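Long-range contacts in homoserine dehydrogenase (Staphylococcus aureus M1064, PDB 4PG7), which catalyses the NAD(P)-dependent interconversion of aspartate semialdehyde and homoserine in the aspartate pathway of amino acid biosynthesis: residues 23-28 with 56-61; 109-114 with 133-138. All coordinates share one frame; numbering follows the deposited sequence.

Interaction 1: 23-28 with 56-61; sequences KLNIAL and DIVIKH
Strands 23-28 and 56-61 pair in parallel inside the six-stranded sheet of the nucleotide-binding domain, L24 beside I57 and I26 beside I59. L24 is held through both of its backbone polar atoms: its N donates to D56 O at 2.7 Å, and its O receives V58 N in a nearly straight bond, 177° at the hydrogen. I26 repeats the pattern between V58 O and K60 N. L28 N bonds to H61 O at 2.9 Å, and the pairing runs on from L28 to L63.

On one face, aliphatic groups interlock. I57 CD1 lies 3.6 Å from L24 CB, and I26 CD1 touches both I57 CG2 (3.8 Å) and I59 CG1 (3.9 Å). I26 reaches both because its CG1 sits between the backbone N and the carbonyl carbon (chi1 76°), hanging over V58 O. I42 of helix 33-53 packs on I26 and I59.

The other face is more polar. K23 runs its methylenes across V58 CG2, CG at 3.6 Å, and ends in a long salt bridge, NZ to D56 OD2 at 3.9 Å; D56 OD1 is gripped more firmly by R46 and Q50. N25 OD1 rests against V58 CB.

With helix 33-53 as the crossover, the pair forms the first beta-alpha-beta unit of a Rossmann fold, consistent with the GxGxxG motif (G30, G32, G35) following the first strand.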
# COMPACT_ATOMS: atom_id res chain seq x y z
N LYS A 23 6.16 7.73 36.11
CA LYS A 23 7.46 7.53 35.49
C LYS A 23 7.48 6.18 34.76
O LYS A 23 7.13 5.13 35.34
CB LYS A 23 8.55 7.57 36.57
CG LYS A 23 9.66 8.59 36.36
CD LYS A 23 10.78 8.36 37.37
CE LYS A 23 11.73 9.53 37.50
NZ LYS A 23 11.10 10.75 38.06
N LEU A 24 7.85 6.21 33.49
CA LEU A 24 8.07 4.98 32.72
C LEU A 24 9.58 4.80 32.58
O LEU A 24 10.24 5.53 31.83
CB LEU A 24 7.42 5.07 31.33
CG LEU A 24 6.09 4.34 31.19
CD1 LEU A 24 5.42 4.72 29.88
CD2 LEU A 24 6.30 2.83 31.24
N ASN A 25 10.11 3.83 33.31
CA ASN A 25 11.54 3.58 33.32
C ASN A 25 11.90 2.60 32.21
O ASN A 25 11.35 1.49 32.13
CB ASN A 25 11.97 3.04 34.67
CG ASN A 25 11.98 4.11 35.76
OD1 ASN A 25 12.59 5.16 35.60
ND2 ASN A 25 11.30 3.85 36.85
N ILE A 26 12.77 3.03 31.31
CA ILE A 26 13.15 2.18 30.19
C ILE A 26 14.66 2.01 30.12
O ILE A 26 15.43 2.79 30.70
CB ILE A 26 12.60 2.73 28.84
CG1 ILE A 26 13.40 3.93 28.33
CG2 ILE A 26 11.14 3.12 28.99
CD1 ILE A 26 13.01 4.35 26.91
N ALA A 27 15.07 0.96 29.42
CA ALA A 27 16.46 0.75 29.07
C ALA A 27 16.60 0.50 27.56
O ALA A 27 15.72 -0.11 26.93
CB ALA A 27 17.01 -0.42 29.85
N LEU A 28 17.71 0.98 27.01
CA LEU A 28 18.06 0.74 25.60
C LEU A 28 19.18 -0.26 25.51
O LEU A 28 20.17 -0.15 26.25
CB LEU A 28 18.56 2.00 24.93
CG LEU A 28 17.57 2.68 24.03
CD1 LEU A 28 16.55 3.37 24.93
CD2 LEU A 28 18.29 3.65 23.11
N ASP A 56 6.14 10.13 32.07
CA ASP A 56 7.51 10.62 32.05
C ASP A 56 8.45 9.48 31.69
O ASP A 56 8.70 8.60 32.52
CB ASP A 56 7.87 11.22 33.40
CG ASP A 56 9.29 11.77 33.45
OD1 ASP A 56 9.83 12.12 32.38
OD2 ASP A 56 9.85 11.84 34.56
N ILE A 57 8.98 9.51 30.46
CA ILE A 57 9.88 8.47 29.99
C ILE A 57 11.30 8.72 30.49
O ILE A 57 11.91 9.74 30.18
CB ILE A 57 9.94 8.39 28.44
CG1 ILE A 57 8.53 8.28 27.85
CG2 ILE A 57 10.77 7.19 28.01
CD1 ILE A 57 7.66 7.20 28.46
N VAL A 58 11.81 7.79 31.28
CA VAL A 58 13.17 7.90 31.81
C VAL A 58 14.01 6.77 31.24
O VAL A 58 13.73 5.58 31.45
CB VAL A 58 13.20 7.85 33.35
CG1 VAL A 58 14.62 8.01 33.88
CG2 VAL A 58 12.32 8.95 33.93
N ILE A 59 15.02 7.17 30.48
CA ILE A 59 16.02 6.25 29.97
C ILE A 59 17.02 6.03 31.09
O ILE A 59 17.95 6.83 31.29
CB ILE A 59 16.71 6.80 28.71
CG1 ILE A 59 15.67 7.10 27.63
CG2 ILE A 59 17.73 5.80 28.21
CD1 ILE A 59 16.23 7.77 26.38
N LYS A 60 16.82 4.95 31.82
CA LYS A 60 17.60 4.70 33.04
C LYS A 60 18.94 4.00 32.76
O LYS A 60 19.88 4.17 33.53
CB LYS A 60 16.78 3.85 34.01
CG LYS A 60 17.40 3.79 35.40
CD LYS A 60 16.44 3.27 36.43
CE LYS A 60 17.16 3.05 37.76
NZ LYS A 60 16.40 2.09 38.59
N HIS A 61 19.00 3.19 31.70
CA HIS A 61 20.22 2.49 31.32
C HIS A 61 20.32 2.42 29.79
O HIS A 61 19.32 2.25 29.10
CB HIS A 61 20.24 1.04 31.84
CG HIS A 61 20.00 0.89 33.32
ND1 HIS A 61 20.97 1.14 34.26
CD2 HIS A 61 18.91 0.48 34.01
CE1 HIS A 61 20.49 0.92 35.47
NE2 HIS A 61 19.23 0.52 35.34

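Interaction 2: 109-114 with 133-138; sequences WLRTAL and KLLEDL
L135 of helix 133-138 packs against L110 and L114 of helix 109-114. Its methyl CD2 lies 3.8 Å from L114 CD1 and 3.9 Å from L110 CB. The same L114 CD1 comes within 3.6 Å of the backbone atom L135 O, so its methyl presses on the turn of the partner helix as well as on its side chain.

A second set of contacts involves R111, used here largely through its aliphatic stem. L138, with its CG anti to its own backbone N (chi1 -161°), brings CD2 to 3.6 Å from R111 CA, and the two side chains cross at about a right angle. L134 CD1 lies alongside R111 from CG to NE, 3.8 Å from NE, and approaches the guanidinium obliquely.

The two segments meet without polar bonds between them; K133 NZ bridges to D137 OD1 at 3.2 Å within its own helix, and E136 OE1 is hydrogen-bonded to Y231 OH.

The axes run nearly parallel, 11° apart, at a separation of 9.9 Å. V120 of strand 119-122 lies under L110 and L114, and L146 under L135, an arrangement characteristic of neighbouring helices layered side by side on one face of a Rossmann-type parallel sheet.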
# COMPACT_ATOMS: atom_id res chain seq x y z
N TRP A 109 18.45 -12.48 25.83
CA TRP A 109 18.22 -11.28 26.61
C TRP A 109 16.74 -10.93 26.60
O TRP A 109 16.17 -10.59 27.63
CB TRP A 109 18.99 -10.08 26.05
CG TRP A 109 20.47 -10.22 26.11
CD1 TRP A 109 21.18 -11.17 26.77
CD2 TRP A 109 21.43 -9.34 25.52
NE1 TRP A 109 22.52 -10.94 26.62
CE2 TRP A 109 22.70 -9.83 25.85
CE3 TRP A 109 21.33 -8.19 24.72
CZ2 TRP A 109 23.88 -9.21 25.42
CZ3 TRP A 109 22.50 -7.58 24.28
CH2 TRP A 109 23.76 -8.09 24.64
N LEU A 110 16.13 -11.01 25.42
CA LEU A 110 14.72 -10.64 25.28
C LEU A 110 13.81 -11.66 25.98
O LEU A 110 12.82 -11.27 26.61
CB LEU A 110 14.35 -10.45 23.82
CG LEU A 110 15.19 -9.42 23.06
CD1 LEU A 110 14.70 -9.31 21.63
CD2 LEU A 110 15.19 -8.06 23.72
N ARG A 111 14.17 -12.93 25.91
CA ARG A 111 13.44 -13.98 26.63
C ARG A 111 13.45 -13.70 28.14
O ARG A 111 12.43 -13.82 28.82
CB ARG A 111 14.06 -15.36 26.36
CG ARG A 111 13.88 -15.84 24.92
CD ARG A 111 14.79 -17.02 24.58
NE ARG A 111 14.12 -18.30 24.76
CZ ARG A 111 14.09 -18.99 25.89
NH1 ARG A 111 14.72 -18.56 26.98
NH2 ARG A 111 13.43 -20.14 25.94
N THR A 112 14.62 -13.35 28.65
CA THR A 112 14.74 -13.02 30.07
C THR A 112 13.87 -11.82 30.44
O THR A 112 13.16 -11.85 31.45
CB THR A 112 16.21 -12.78 30.44
OG1 THR A 112 16.96 -13.96 30.14
CG2 THR A 112 16.35 -12.45 31.93
N ALA A 113 13.93 -10.77 29.64
CA ALA A 113 13.14 -9.56 29.89
C ALA A 113 11.65 -9.88 30.00
O ALA A 113 10.97 -9.44 30.95
CB ALA A 113 13.37 -8.53 28.79
N LEU A 114 11.16 -10.69 29.07
CA LEU A 114 9.75 -11.07 29.04
C LEU A 114 9.38 -11.93 30.25
O LEU A 114 8.31 -11.74 30.85
CB LEU A 114 9.42 -11.80 27.73
CG LEU A 114 9.55 -10.98 26.45
CD1 LEU A 114 9.57 -11.87 25.22
CD2 LEU A 114 8.44 -9.94 26.33
N LYS A 133 8.12 -15.71 16.68
CA LYS A 133 7.10 -16.61 17.16
C LYS A 133 7.32 -16.90 18.65
O LYS A 133 6.41 -16.71 19.46
CB LYS A 133 7.13 -17.91 16.36
CG LYS A 133 6.31 -19.05 16.92
CD LYS A 133 4.84 -18.67 17.08
CE LYS A 133 3.98 -19.91 17.26
NZ LYS A 133 2.66 -19.57 17.87
N LEU A 134 8.52 -17.37 18.98
CA LEU A 134 8.83 -17.74 20.35
C LEU A 134 8.76 -16.52 21.28
O LEU A 134 8.34 -16.66 22.42
CB LEU A 134 10.19 -18.47 20.44
CG LEU A 134 11.51 -17.69 20.49
CD1 LEU A 134 11.89 -17.22 21.90
CD2 LEU A 134 12.62 -18.58 19.94
N LEU A 135 9.15 -15.34 20.80
CA LEU A 135 9.05 -14.14 21.62
C LEU A 135 7.59 -13.68 21.81
O LEU A 135 7.20 -13.29 22.93
CB LEU A 135 9.92 -12.99 21.07
CG LEU A 135 11.43 -13.25 21.15
CD1 LEU A 135 12.22 -12.25 20.31
CD2 LEU A 135 11.91 -13.20 22.60
N GLU A 136 6.80 -13.72 20.75
CA GLU A 136 5.38 -13.37 20.85
C GLU A 136 4.63 -14.27 21.87
O GLU A 136 3.82 -13.77 22.64
CB GLU A 136 4.70 -13.44 19.49
CG GLU A 136 4.99 -12.23 18.61
CD GLU A 136 4.09 -12.14 17.40
OE1 GLU A 136 4.20 -13.01 16.50
OE2 GLU A 136 3.26 -11.19 17.37
N ASP A 137 4.92 -15.57 21.85
CA ASP A 137 4.27 -16.53 22.76
C ASP A 137 4.69 -16.27 24.20
O ASP A 137 3.88 -16.32 25.13
CB ASP A 137 4.66 -17.98 22.43
CG ASP A 137 4.09 -18.47 21.10
OD1 ASP A 137 3.21 -17.82 20.52
OD2 ASP A 137 4.56 -19.54 20.65
N LEU A 138 5.98 -16.03 24.38
CA LEU A 138 6.56 -15.79 25.69
C LEU A 138 6.00 -14.49 26.28
O LEU A 138 5.69 -14.43 27.47
CB LEU A 138 8.08 -15.76 25.59
CG LEU A 138 8.92 -15.96 26.85
CD1 LEU A 138 8.56 -17.24 27.59
CD2 LEU A 138 10.39 -15.97 26.46

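Overall arrangement
Two layers of one alpha/beta domain are sampled here. Interaction 1 is made within the parallel sheet, between neighbouring strands, whereas interaction 2 joins helices 106-115 and 129-141, which pack against that sheet. Their centres lie 20 Å apart and their nearest atoms about 8 Å, without touching. Both segments of interaction 1 precede those of interaction 2 in the sequence. Strand 95-98 links them spatially, since it flanks strand 22-29: its I95 meets L24 and I26 of interaction 1, and its E98 meets L110 of interaction 2. Together the contacts illustrate how a Rossmann-type domain is built, from strand pairing and helix layering, consistent with the family's NAD-binding role.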